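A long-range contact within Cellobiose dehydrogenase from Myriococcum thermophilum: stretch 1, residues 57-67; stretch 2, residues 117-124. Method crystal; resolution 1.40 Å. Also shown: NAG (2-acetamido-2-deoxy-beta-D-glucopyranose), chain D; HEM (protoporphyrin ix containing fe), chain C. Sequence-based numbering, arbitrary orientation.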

# COMPACT_ATOMS: atom_id res chain seq x y z
N CYS A 57 -6.58 0.27 7.18
CA CYS A 57 -7.57 -0.64 6.62
C CYS A 57 -8.55 -1.13 7.66
O CYS A 57 -8.22 -1.21 8.86
CB CYS A 57 -6.86 -1.82 5.98
SG CYS A 57 -5.86 -1.29 4.59
N ALA A 58 -9.75 -1.51 7.19
CA ALA A 58 -10.86 -1.87 8.06
C ALA A 58 -10.83 -3.34 8.46
O ALA A 58 -10.24 -4.16 7.78
CB ALA A 58 -12.15 -1.56 7.35
N ARG A 59 -11.46 -3.66 9.59
CA ARG A 59 -11.68 -5.04 9.98
C ARG A 59 -13.18 -5.24 10.14
O ARG A 59 -13.89 -4.32 10.55
CB ARG A 59 -10.97 -5.36 11.29
CG ARG A 59 -9.46 -5.06 11.25
CD ARG A 59 -8.83 -5.48 12.55
NE ARG A 59 -8.47 -6.90 12.55
CZ ARG A 59 -8.02 -7.56 13.62
NH1 ARG A 59 -7.93 -6.94 14.78
NH2 ARG A 59 -7.68 -8.84 13.53
N ASN A 60 -13.64 -6.45 9.82
CA ASN A 60 -15.05 -6.83 9.93
C ASN A 60 -15.12 -7.96 10.93
O ASN A 60 -14.64 -9.07 10.67
CB ASN A 60 -15.53 -7.31 8.55
CG ASN A 60 -16.96 -7.78 8.56
OD1 ASN A 60 -17.23 -8.96 8.33
ND2 ASN A 60 -17.87 -6.86 8.78
N ASP A 61 -15.70 -7.68 12.10
CA ASP A 61 -15.56 -8.58 13.25
C ASP A 61 -14.13 -9.13 13.37
O ASP A 61 -13.92 -10.34 13.45
CB ASP A 61 -16.58 -9.72 13.18
CG ASP A 61 -16.65 -10.53 14.47
OD1 ASP A 61 -16.34 -9.98 15.54
OD2 ASP A 61 -17.00 -11.73 14.40
N GLU A 62 -13.16 -8.21 13.35
CA GLU A 62 -11.72 -8.52 13.51
C GLU A 62 -11.12 -9.42 12.43
O GLU A 62 -10.11 -10.10 12.67
CB GLU A 62 -11.43 -9.08 14.91
CG GLU A 62 -11.96 -8.16 16.01
CD GLU A 62 -11.61 -8.61 17.42
OE1 GLU A 62 -11.04 -9.71 17.59
OE2 GLU A 62 -11.91 -7.85 18.35
N SER A 63 -11.74 -9.44 11.24
CA SER A 63 -11.21 -10.16 10.09
C SER A 63 -11.12 -9.25 8.87
O SER A 63 -11.83 -8.24 8.76
CB SER A 63 -12.09 -11.37 9.75
OG SER A 63 -12.03 -12.36 10.78
N GLY A 64 -10.23 -9.60 7.95
CA GLY A 64 -10.19 -8.93 6.67
C GLY A 64 -8.78 -8.58 6.25
O GLY A 64 -7.84 -8.66 7.04
N TRP A 65 -8.64 -8.19 4.98
CA TRP A 65 -7.36 -7.74 4.44
C TRP A 65 -7.61 -6.61 3.47
O TRP A 65 -8.73 -6.37 3.04
CB TRP A 65 -6.61 -8.89 3.75
CG TRP A 65 -7.31 -9.57 2.59
CD1 TRP A 65 -8.16 -10.63 2.68
CD2 TRP A 65 -7.18 -9.28 1.18
NE1 TRP A 65 -8.59 -11.00 1.42
CE2 TRP A 65 -8.00 -10.20 0.49
CE3 TRP A 65 -6.46 -8.32 0.45
CZ2 TRP A 65 -8.14 -10.18 -0.90
CZ3 TRP A 65 -6.58 -8.32 -0.95
CH2 TRP A 65 -7.42 -9.25 -1.61
N CYS A 66 -6.54 -5.90 3.10
CA CYS A 66 -6.66 -4.83 2.12
C CYS A 66 -5.48 -4.85 1.16
O CYS A 66 -4.48 -5.53 1.40
CB CYS A 66 -6.78 -3.48 2.81
SG CYS A 66 -5.29 -3.02 3.70
N GLY A 67 -5.61 -4.13 0.05
CA GLY A 67 -4.60 -4.22 -0.98
C GLY A 67 -4.53 -2.96 -1.79
O GLY A 67 -5.54 -2.27 -1.97
N SER A 117 -0.10 -0.85 13.76
CA SER A 117 -1.04 -0.92 14.88
C SER A 117 -2.22 -1.79 14.51
O SER A 117 -2.64 -1.84 13.35
CB SER A 117 -1.52 0.46 15.26
OG SER A 117 -2.51 0.91 14.36
N VAL A 118 -2.72 -2.51 15.49
CA VAL A 118 -3.89 -3.34 15.29
C VAL A 118 -4.85 -3.10 16.43
O VAL A 118 -4.49 -3.25 17.60
CB VAL A 118 -3.53 -4.83 15.27
CG1 VAL A 118 -4.76 -5.66 14.96
CG2 VAL A 118 -2.43 -5.12 14.26
N ASN A 119 -6.08 -2.73 16.10
CA ASN A 119 -7.12 -2.80 17.12
C ASN A 119 -8.32 -3.56 16.59
O ASN A 119 -8.24 -4.16 15.53
CB ASN A 119 -7.43 -1.44 17.75
CG ASN A 119 -8.09 -0.47 16.80
OD1 ASN A 119 -8.67 -0.85 15.78
ND2 ASN A 119 -8.06 0.81 17.17
N SER A 120 -9.43 -3.57 17.32
CA SER A 120 -10.54 -4.41 16.91
C SER A 120 -11.19 -3.99 15.58
O SER A 120 -11.70 -4.85 14.84
CB SER A 120 -11.59 -4.54 18.03
OG SER A 120 -12.19 -3.28 18.31
N THR A 121 -11.17 -2.69 15.27
CA THR A 121 -11.87 -2.17 14.08
C THR A 121 -10.96 -1.85 12.88
O THR A 121 -11.43 -1.79 11.74
CB THR A 121 -12.68 -0.90 14.38
OG1 THR A 121 -11.82 0.14 14.88
CG2 THR A 121 -13.80 -1.19 15.41
N HIS A 122 -9.67 -1.64 13.12
CA HIS A 122 -8.75 -1.22 12.06
C HIS A 122 -7.37 -1.80 12.26
O HIS A 122 -7.01 -2.21 13.35
CB HIS A 122 -8.64 0.31 12.04
CG HIS A 122 -9.90 1.01 11.64
ND1 HIS A 122 -10.93 1.29 12.52
CD2 HIS A 122 -10.31 1.47 10.43
CE1 HIS A 122 -11.91 1.89 11.87
NE2 HIS A 122 -11.56 2.02 10.60
N PHE A 123 -6.58 -1.80 11.19
CA PHE A 123 -5.15 -1.99 11.29
C PHE A 123 -4.46 -0.97 10.42
O PHE A 123 -5.02 -0.51 9.46
CB PHE A 123 -4.71 -3.42 10.98
CG PHE A 123 -5.03 -3.88 9.59
CD1 PHE A 123 -4.05 -3.92 8.61
CD2 PHE A 123 -6.29 -4.33 9.27
CE1 PHE A 123 -4.34 -4.37 7.34
CE2 PHE A 123 -6.58 -4.78 8.01
CZ PHE A 123 -5.61 -4.80 7.04
N SER A 124 -3.27 -0.57 10.82
CA SER A 124 -2.51 0.41 10.04
C SER A 124 -1.03 0.08 10.02
O SER A 124 -0.53 -0.63 10.86
CB SER A 124 -2.76 1.84 10.51
OG SER A 124 -2.10 2.10 11.73
C1 NAG D . -8.20 1.67 16.04
C2 NAG D . -8.47 3.07 16.59
C3 NAG D . -8.45 4.09 15.45
C4 NAG D . -7.14 3.99 14.68
C5 NAG D . -6.95 2.55 14.20
C6 NAG D . -5.64 2.33 13.49
C7 NAG D . -9.81 3.09 18.65
C8 NAG D . -11.19 3.15 19.22
N2 NAG D . -9.73 3.12 17.31
O3 NAG D . -8.62 5.40 15.97
O4 NAG D . -7.15 4.88 13.57
O5 NAG D . -6.97 1.67 15.32
O6 NAG D . -5.51 3.20 12.38
O7 NAG D . -8.81 3.02 19.36
CHA HEM C . -10.81 -6.36 -9.46
CHB HEM C . -10.51 -11.26 -8.57
CHC HEM C . -7.04 -10.53 -5.27
CHD HEM C . -6.76 -5.78 -6.81
C1A HEM C . -11.01 -7.79 -9.52
C2A HEM C . -12.03 -8.41 -10.40
C3A HEM C . -11.95 -9.86 -10.15
C4A HEM C . -10.90 -9.99 -9.12
CMA HEM C . -12.77 -10.95 -10.81
CAA HEM C . -12.93 -7.67 -11.36
CBA HEM C . -14.17 -7.26 -10.60
CGA HEM C . -15.08 -6.45 -11.49
O1A HEM C . -14.66 -6.07 -12.61
O2A HEM C . -16.22 -6.18 -11.08
C1B HEM C . -9.56 -11.51 -7.52
C2B HEM C . -9.39 -12.83 -6.93
C3B HEM C . -8.37 -12.60 -5.93
C4B HEM C . -8.06 -11.17 -6.08
CMB HEM C . -10.15 -14.07 -7.26
CAB HEM C . -7.75 -13.53 -4.96
CBB HEM C . -7.77 -14.83 -5.10
C1C HEM C . -6.58 -9.18 -5.49
C2C HEM C . -5.38 -8.64 -4.78
C3C HEM C . -5.33 -7.25 -5.22
C4C HEM C . -6.46 -7.03 -6.15
CMC HEM C . -4.46 -9.38 -3.85
CAC HEM C . -4.32 -6.22 -4.87
CBC HEM C . -3.61 -6.20 -3.75
C1D HEM C . -7.93 -5.55 -7.65
C2D HEM C . -8.21 -4.18 -8.09
C3D HEM C . -9.42 -4.33 -8.88
C4D HEM C . -9.66 -5.78 -8.81
CMD HEM C . -7.42 -2.93 -7.80
CAD HEM C . -10.19 -3.27 -9.60
CBD HEM C . -9.52 -2.94 -10.94
CGD HEM C . -9.65 -4.04 -11.97
O1D HEM C . -8.59 -4.50 -12.47
O2D HEM C . -10.78 -4.46 -12.31
NA HEM C . -10.36 -8.73 -8.63
NB HEM C . -8.80 -10.52 -7.02
NC HEM C . -7.32 -8.18 -6.26
ND HEM C . -8.81 -6.50 -8.05
FE HEM C . -8.69 -8.54 -7.61
O HOH W 1 -13.98 -5.39 13.85
O HOH W 2 -14.09 -1.18 10.89

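What holds the two backbones together? Cys 57 and Phe 123 form an antiparallel pair, with Cys 57 N donating to Phe 123 O and Phe 123 N to Cys 57 O, both at 2.9 Å. The first bond is almost straight, at 176°. Just beyond the strand, Arg 59 N continues the pattern with a 2.8 Å hydrogen bond to Thr 121 O.

How does Arg 59 extend the contact? Its side chain reaches along the other stretch until NH1 donates to Asn 119 O at 2.9 Å, an acceptor lying near the guanidinium plane, as suits an N-H directed outward from its edge. Water 2 donates to both Arg 59 O and Thr 121 O, tying the same two residues together again.

What shapes the turn that receives it? Asn 119 OD1 accepts from His 122 N at 2.9 Å and from Thr 121 N at 3.1 Å, while Asn 119 ND2 carries the covalently attached NAG.

Where does the packing concentrate? The Phe 123 ring takes Cys 57 CB over one face, 3.8 Å from its centroid, and Arg 59 CG at its edge. Cys 66 SG, disulfide-bonded to Cys 57 SG, approaches Phe 123 CZ obliquely at 3.8 Å, so both halves of the disulfide pack against one ring.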